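Local coordinates for particle-associated glycoside hydrolase (Acinetobacter phage Fri1, PDB 6C72), which acts as a tailspike depolymerase that degrades the capsular polysaccharide of Acinetobacter baumannii during entry of the phage, at the interface of chains A and B. Residues are numbered along the deposited sequence; one frame, centred on the assembly and turned at random. Chains: chain A/B, Particle-associated glycoside hydrolase.

Contact 1: the interface of chains A and B. Residues chain A 314, 343, 345, 347; chain B 376-377, 400-401.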
# COMPACT_ATOMS: atom_id res chain seq x y z
N ASN A 314 6.22 10.75 -5.70
CA ASN A 314 6.13 9.82 -4.58
C ASN A 314 5.63 10.53 -3.32
O ASN A 314 6.35 10.73 -2.35
CB ASN A 314 7.49 9.13 -4.32
CG ASN A 314 8.08 8.45 -5.58
OD1 ASN A 314 7.36 8.22 -6.57
ND2 ASN A 314 9.36 8.08 -5.53
N THR A 343 9.93 8.99 -13.69
CA THR A 343 9.12 8.01 -14.41
C THR A 343 7.99 8.62 -15.22
O THR A 343 7.36 7.90 -16.00
CB THR A 343 8.52 6.97 -13.44
OG1 THR A 343 7.46 7.58 -12.69
CG2 THR A 343 9.59 6.40 -12.52
N SER A 345 5.28 9.84 -13.90
CA SER A 345 4.15 9.89 -13.00
C SER A 345 4.54 10.64 -11.73
O SER A 345 5.66 10.47 -11.24
CB SER A 345 3.64 8.49 -12.65
OG SER A 345 2.66 8.53 -11.63
N ASN A 347 3.14 9.98 -9.02
CA ASN A 347 2.95 8.93 -8.03
C ASN A 347 2.42 9.52 -6.72
O ASN A 347 3.00 9.35 -5.64
CB ASN A 347 4.24 8.15 -7.82
CG ASN A 347 4.04 6.90 -7.00
OD1 ASN A 347 2.93 6.36 -6.91
ND2 ASN A 347 5.13 6.43 -6.39
N ASN B 376 7.57 2.25 -10.03
CA ASN B 376 8.19 3.57 -9.91
C ASN B 376 9.69 3.47 -9.60
O ASN B 376 10.24 4.30 -8.88
CB ASN B 376 7.48 4.44 -8.87
CG ASN B 376 6.29 5.18 -9.45
OD1 ASN B 376 6.45 6.20 -10.12
ND2 ASN B 376 5.10 4.66 -9.20
N CYS B 377 10.35 2.49 -10.19
CA CYS B 377 11.78 2.33 -10.02
C CYS B 377 12.53 2.87 -11.24
O CYS B 377 11.96 3.02 -12.32
CB CYS B 377 12.13 0.85 -9.78
SG CYS B 377 11.50 0.19 -8.21
N ASN B 400 5.21 1.78 -14.16
CA ASN B 400 5.67 3.14 -13.88
C ASN B 400 7.17 3.22 -13.61
O ASN B 400 7.61 4.05 -12.82
CB ASN B 400 4.90 3.73 -12.69
CG ASN B 400 3.43 3.77 -12.93
OD1 ASN B 400 2.97 4.35 -13.92
ND2 ASN B 400 2.66 3.11 -12.05
N ASN B 401 7.95 2.38 -14.28
CA ASN B 401 9.39 2.38 -14.13
C ASN B 401 10.04 3.08 -15.32
O ASN B 401 9.40 3.33 -16.34
CB ASN B 401 9.93 0.96 -14.00
CG ASN B 401 9.24 0.18 -12.88
OD1 ASN B 401 9.40 0.50 -11.69
ND2 ASN B 401 8.46 -0.84 -13.26
O HOH W 1 10.75 6.81 -8.00
O HOH W 2 8.34 7.85 -9.17
O HOH W 3 2.68 5.91 -10.15

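Contact 2: the interface of chains A and B. Residues chain A 511-512, 533, 584; chain B 512, 514, 529, 531.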
# COMPACT_ATOMS: atom_id res chain seq x y z
N CYS A 511 -15.45 -23.87 -48.50
CA CYS A 511 -15.21 -22.44 -48.44
C CYS A 511 -16.26 -21.71 -49.26
O CYS A 511 -16.69 -22.19 -50.31
CB CYS A 511 -13.83 -22.09 -48.95
SG CYS A 511 -12.52 -23.00 -48.10
N LYS A 512 -16.69 -20.57 -48.74
CA LYS A 512 -17.54 -19.64 -49.47
C LYS A 512 -16.82 -18.29 -49.53
O LYS A 512 -16.47 -17.73 -48.49
CB LYS A 512 -18.91 -19.52 -48.79
CG LYS A 512 -19.88 -18.62 -49.51
CD LYS A 512 -21.07 -18.35 -48.66
CE LYS A 512 -21.99 -17.35 -49.29
NZ LYS A 512 -23.17 -17.09 -48.37
N PHE A 533 -17.94 -20.98 -54.29
CA PHE A 533 -18.02 -22.09 -53.34
C PHE A 533 -16.99 -23.15 -53.71
O PHE A 533 -16.72 -23.38 -54.89
CB PHE A 533 -19.42 -22.71 -53.34
CG PHE A 533 -20.52 -21.73 -53.05
CD1 PHE A 533 -21.00 -20.90 -54.04
CD2 PHE A 533 -21.05 -21.63 -51.77
CE1 PHE A 533 -22.01 -19.99 -53.76
CE2 PHE A 533 -22.06 -20.72 -51.48
CZ PHE A 533 -22.54 -19.90 -52.47
N PHE A 584 -15.01 -23.69 -43.60
CA PHE A 584 -15.55 -24.74 -42.75
C PHE A 584 -14.53 -25.88 -42.75
O PHE A 584 -14.17 -26.38 -43.82
CB PHE A 584 -16.89 -25.25 -43.29
CG PHE A 584 -17.93 -24.18 -43.48
CD1 PHE A 584 -17.84 -23.27 -44.52
CD2 PHE A 584 -19.02 -24.10 -42.62
CE1 PHE A 584 -18.80 -22.29 -44.68
CE2 PHE A 584 -19.99 -23.12 -42.78
CZ PHE A 584 -19.88 -22.22 -43.81
N LYS B 512 -30.83 -21.06 -40.95
CA LYS B 512 -30.06 -21.45 -42.12
C LYS B 512 -29.04 -22.49 -41.69
O LYS B 512 -28.27 -22.25 -40.75
CB LYS B 512 -29.38 -20.25 -42.79
CG LYS B 512 -28.66 -20.63 -44.07
CD LYS B 512 -27.79 -19.51 -44.60
CE LYS B 512 -27.03 -19.97 -45.83
NZ LYS B 512 -26.11 -18.95 -46.43
N THR B 514 -25.96 -24.82 -42.98
CA THR B 514 -24.96 -25.01 -44.01
C THR B 514 -24.31 -26.36 -43.75
O THR B 514 -23.90 -26.65 -42.62
CB THR B 514 -23.91 -23.87 -44.00
OG1 THR B 514 -24.57 -22.61 -44.19
CG2 THR B 514 -22.89 -24.06 -45.12
N TYR B 529 -21.94 -28.71 -50.62
CA TYR B 529 -22.20 -27.42 -50.01
C TYR B 529 -23.70 -27.19 -50.18
O TYR B 529 -24.15 -26.75 -51.24
CB TYR B 529 -21.37 -26.30 -50.64
CG TYR B 529 -21.34 -25.06 -49.78
CD1 TYR B 529 -22.48 -24.27 -49.63
CD2 TYR B 529 -20.20 -24.70 -49.08
CE1 TYR B 529 -22.48 -23.15 -48.83
CE2 TYR B 529 -20.18 -23.56 -48.27
CZ TYR B 529 -21.33 -22.80 -48.16
OH TYR B 529 -21.35 -21.67 -47.37
N GLU B 531 -27.35 -25.66 -48.55
CA GLU B 531 -27.99 -24.71 -47.65
C GLU B 531 -29.45 -25.12 -47.45
O GLU B 531 -30.20 -25.25 -48.42
CB GLU B 531 -27.89 -23.29 -48.19
CG GLU B 531 -26.48 -22.74 -48.22
CD GLU B 531 -26.39 -21.39 -48.90
OE1 GLU B 531 -27.28 -21.05 -49.71
OE2 GLU B 531 -25.40 -20.67 -48.64
O HOH W 4 -25.21 -17.91 -49.40

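Contact 3: the interface of chains A and B. Residues chain A 533-535, 542-544; chain B 548-549.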
# COMPACT_ATOMS: atom_id res chain seq x y z
N PHE A 533 -17.94 -20.98 -54.29
CA PHE A 533 -18.02 -22.09 -53.34
C PHE A 533 -16.99 -23.15 -53.71
O PHE A 533 -16.72 -23.38 -54.89
CB PHE A 533 -19.42 -22.71 -53.34
CG PHE A 533 -20.52 -21.73 -53.05
CD1 PHE A 533 -21.00 -20.90 -54.04
CD2 PHE A 533 -21.05 -21.63 -51.77
CE1 PHE A 533 -22.01 -19.99 -53.76
CE2 PHE A 533 -22.06 -20.72 -51.48
CZ PHE A 533 -22.54 -19.90 -52.47
N VAL A 534 -16.37 -23.75 -52.70
CA VAL A 534 -15.39 -24.81 -52.89
C VAL A 534 -15.58 -25.86 -51.81
O VAL A 534 -15.81 -25.53 -50.64
CB VAL A 534 -13.94 -24.27 -52.82
CG1 VAL A 534 -12.97 -25.31 -53.32
CG2 VAL A 534 -13.81 -23.01 -53.61
N ASN A 535 -15.44 -27.13 -52.18
CA ASN A 535 -15.32 -28.20 -51.20
C ASN A 535 -14.20 -29.13 -51.64
O ASN A 535 -14.10 -29.48 -52.82
CB ASN A 535 -16.64 -28.97 -51.03
CG ASN A 535 -16.73 -29.71 -49.70
OD1 ASN A 535 -17.51 -30.64 -49.54
ND2 ASN A 535 -15.92 -29.28 -48.73
N ILE A 542 -14.00 -29.46 -55.84
CA ILE A 542 -15.12 -29.06 -56.70
C ILE A 542 -15.47 -27.61 -56.38
O ILE A 542 -15.41 -27.20 -55.21
CB ILE A 542 -16.35 -29.96 -56.51
CG1 ILE A 542 -15.98 -31.42 -56.73
CG2 ILE A 542 -17.46 -29.58 -57.49
CD1 ILE A 542 -17.18 -32.37 -56.72
N THR A 543 -15.79 -26.83 -57.41
CA THR A 543 -16.18 -25.43 -57.24
C THR A 543 -17.57 -25.19 -57.82
O THR A 543 -18.09 -25.99 -58.62
CB THR A 543 -15.20 -24.45 -57.91
OG1 THR A 543 -15.28 -24.58 -59.34
CG2 THR A 543 -13.78 -24.67 -57.44
N ALA A 544 -18.17 -24.08 -57.40
CA ALA A 544 -19.44 -23.61 -57.95
C ALA A 544 -19.49 -22.10 -57.72
O ALA A 544 -18.77 -21.56 -56.88
CB ALA A 544 -20.65 -24.30 -57.29
N VAL B 548 -25.85 -26.13 -53.65
CA VAL B 548 -24.83 -25.48 -54.48
C VAL B 548 -23.83 -26.50 -55.02
O VAL B 548 -23.50 -26.49 -56.21
CB VAL B 548 -24.13 -24.39 -53.67
CG1 VAL B 548 -23.13 -23.66 -54.53
CG2 VAL B 548 -25.17 -23.43 -53.09
N ILE B 549 -23.33 -27.36 -54.15
CA ILE B 549 -22.47 -28.48 -54.52
C ILE B 549 -23.03 -29.71 -53.83
O ILE B 549 -23.34 -29.67 -52.63
CB ILE B 549 -21.01 -28.25 -54.11
CG1 ILE B 549 -20.39 -27.11 -54.92
CG2 ILE B 549 -20.19 -29.51 -54.30
CD1 ILE B 549 -19.01 -26.70 -54.42

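Contact 1: the interface of chains A and B
The side-chain carbonyl oxygen of B:Asn376, OD1, accepts a hydrogen bond from OG1, the hydroxyl of A:Thr343, at 3.1 Å and is also met by water 2 at 2.7 Å. The site lies where loops, and strand 312-318 of chain A, bring together two beta-helical bodies, the fold typical of tailspike depolymerases, within the trimer. The threonine side chain meets the asparagine at about a right angle, with its oxygen tilted 28° from the carbonyl plane. Its OG1 sits between the backbone N and the carbonyl carbon (chi1 73°), which turns the hydroxyl toward chain B. Over the same asparagine side chain lies the amide of A:Asn347, stacked almost flat at 8° between planes. Here CG of A:Asn347 comes 3.3 Å from ND2 of B:Asn376, so amide faces rather than hydrogen-bonding edges are in touch. A:Asn347 is held at its edge: ND2 donates, in its own amide plane, to OD1 of A:Asn314 at 2.9 Å, approaching from above the A:Asn314 carbonyl plane, which should restrain rotation of the stacked amide. Water 2 joins OD1 of A:Asn314 to OD1 of B:Asn376, and water 1 spans from ND2 of A:Asn314 to the backbone O of B:Asn376, 2.7 Å away. At the nitrogen end of the amide, water 3 connects ND2 of B:Asn376 at 2.9 Å with the hydroxyl OG of A:Ser345. That OG accepts a hydrogen bond from the backbone N of A:Asn347.

Contact 2: the interface of chains A and B
One face of the B:Tyr529 ring receives the edge of A:Phe533, whose CD2 stands 3.5 Å above the plane and over the centre of the phenol ring. The two rings meet edge to face, with planes 67° apart and centroids separated by 4.9 Å. A:Phe533 thus covers a face, while A:Phe584 meets the rim at the hydroxyl end, its CE1 lying 3.8 Å from the hydroxyl OH of B:Tyr529. These side chains are borne on strands of the C-terminal beta-rich domain of the tailspike. CG of the tyrosine lies anti to the backbone N (chi1 -164°), carrying the ring away from strand 528-536 and into the neighbouring subunit. The hydroxyl OH then abuts the aliphatic stem of A:Lys512, 3.5 Å from CB. Further along A:Phe584, CZ packs at 3.8 Å against the methyl CG2 of B:Thr514. Polar ends gather beyond this aromatic cluster. NZ of B:Lys512 forms a salt bridge with OE2 of B:Glu531 at 2.9 Å, from above the carboxylate plane. That OE2 also lies 4.2 Å from NZ of A:Lys512, near but not in contact, so the carboxylate probably balances both lysines. The extended lysines reach toward each other tip to tip, NZ of A:Lys512 standing 4.0 Å from NZ of B:Lys512.

Contact 3: the interface of chains A and B
Two neighbouring strands of chain A, 528-536 and 541-547, form a beta-hairpin in the C-terminal domain, and B:Val548 and B:Ile549 pack against it. The methyl CG1 of B:Val548 lies over a face of the A:Phe533 ring, 3.7 Å from the centroid and shifted toward the rim, in a CH-pi contact. That methyl is anti to the backbone N of its own residue (chi1 -177°), which aims it at the aromatic face, and the two side chains meet at about a right angle. It also touches CB of A:Ala544 at 3.8 Å, so a single branch bridges both strands of the hairpin. B:Ile549 buries more of its surface here than the other residues of the patch. Its CG1 rests 3.7 Å from CB of A:Ala544, and the small alanine probably allows this close approach. With chi2 at 171° the isoleucine is extended, and its terminal CD1 points into the backbone of the hairpin, 3.7 Å from O of A:Ile542 and 4.0 Å from C of A:Thr543. The same methyl comes 4.2 Å from the backbone N of A:Asn535 on the partner strand. In chain B, the valine immediately follows strand 541-547 and the isoleucine begins the short strand 549-550, so the segment leaving one subunit's hairpin closes over the hairpin of the next.

Contact 1 lies about 55 Å from contact 2 and 60 Å from contact 3, measured between the centres of their C-alpha atoms, so the subunits are held together at widely separated levels of the spike. Contacts 2 and 3 are only about 9 Å apart and share A:Phe533, which engages B:Tyr529 in one and B:Val548 in the other. They therefore form one continuous surface with an apolar, aromatic core and a charged cluster at its border, in contrast to the hydrated asparagine-rich seam of contact 1. With three copies in the assembly, repetition around the trimer probably fastens the subunits at both levels.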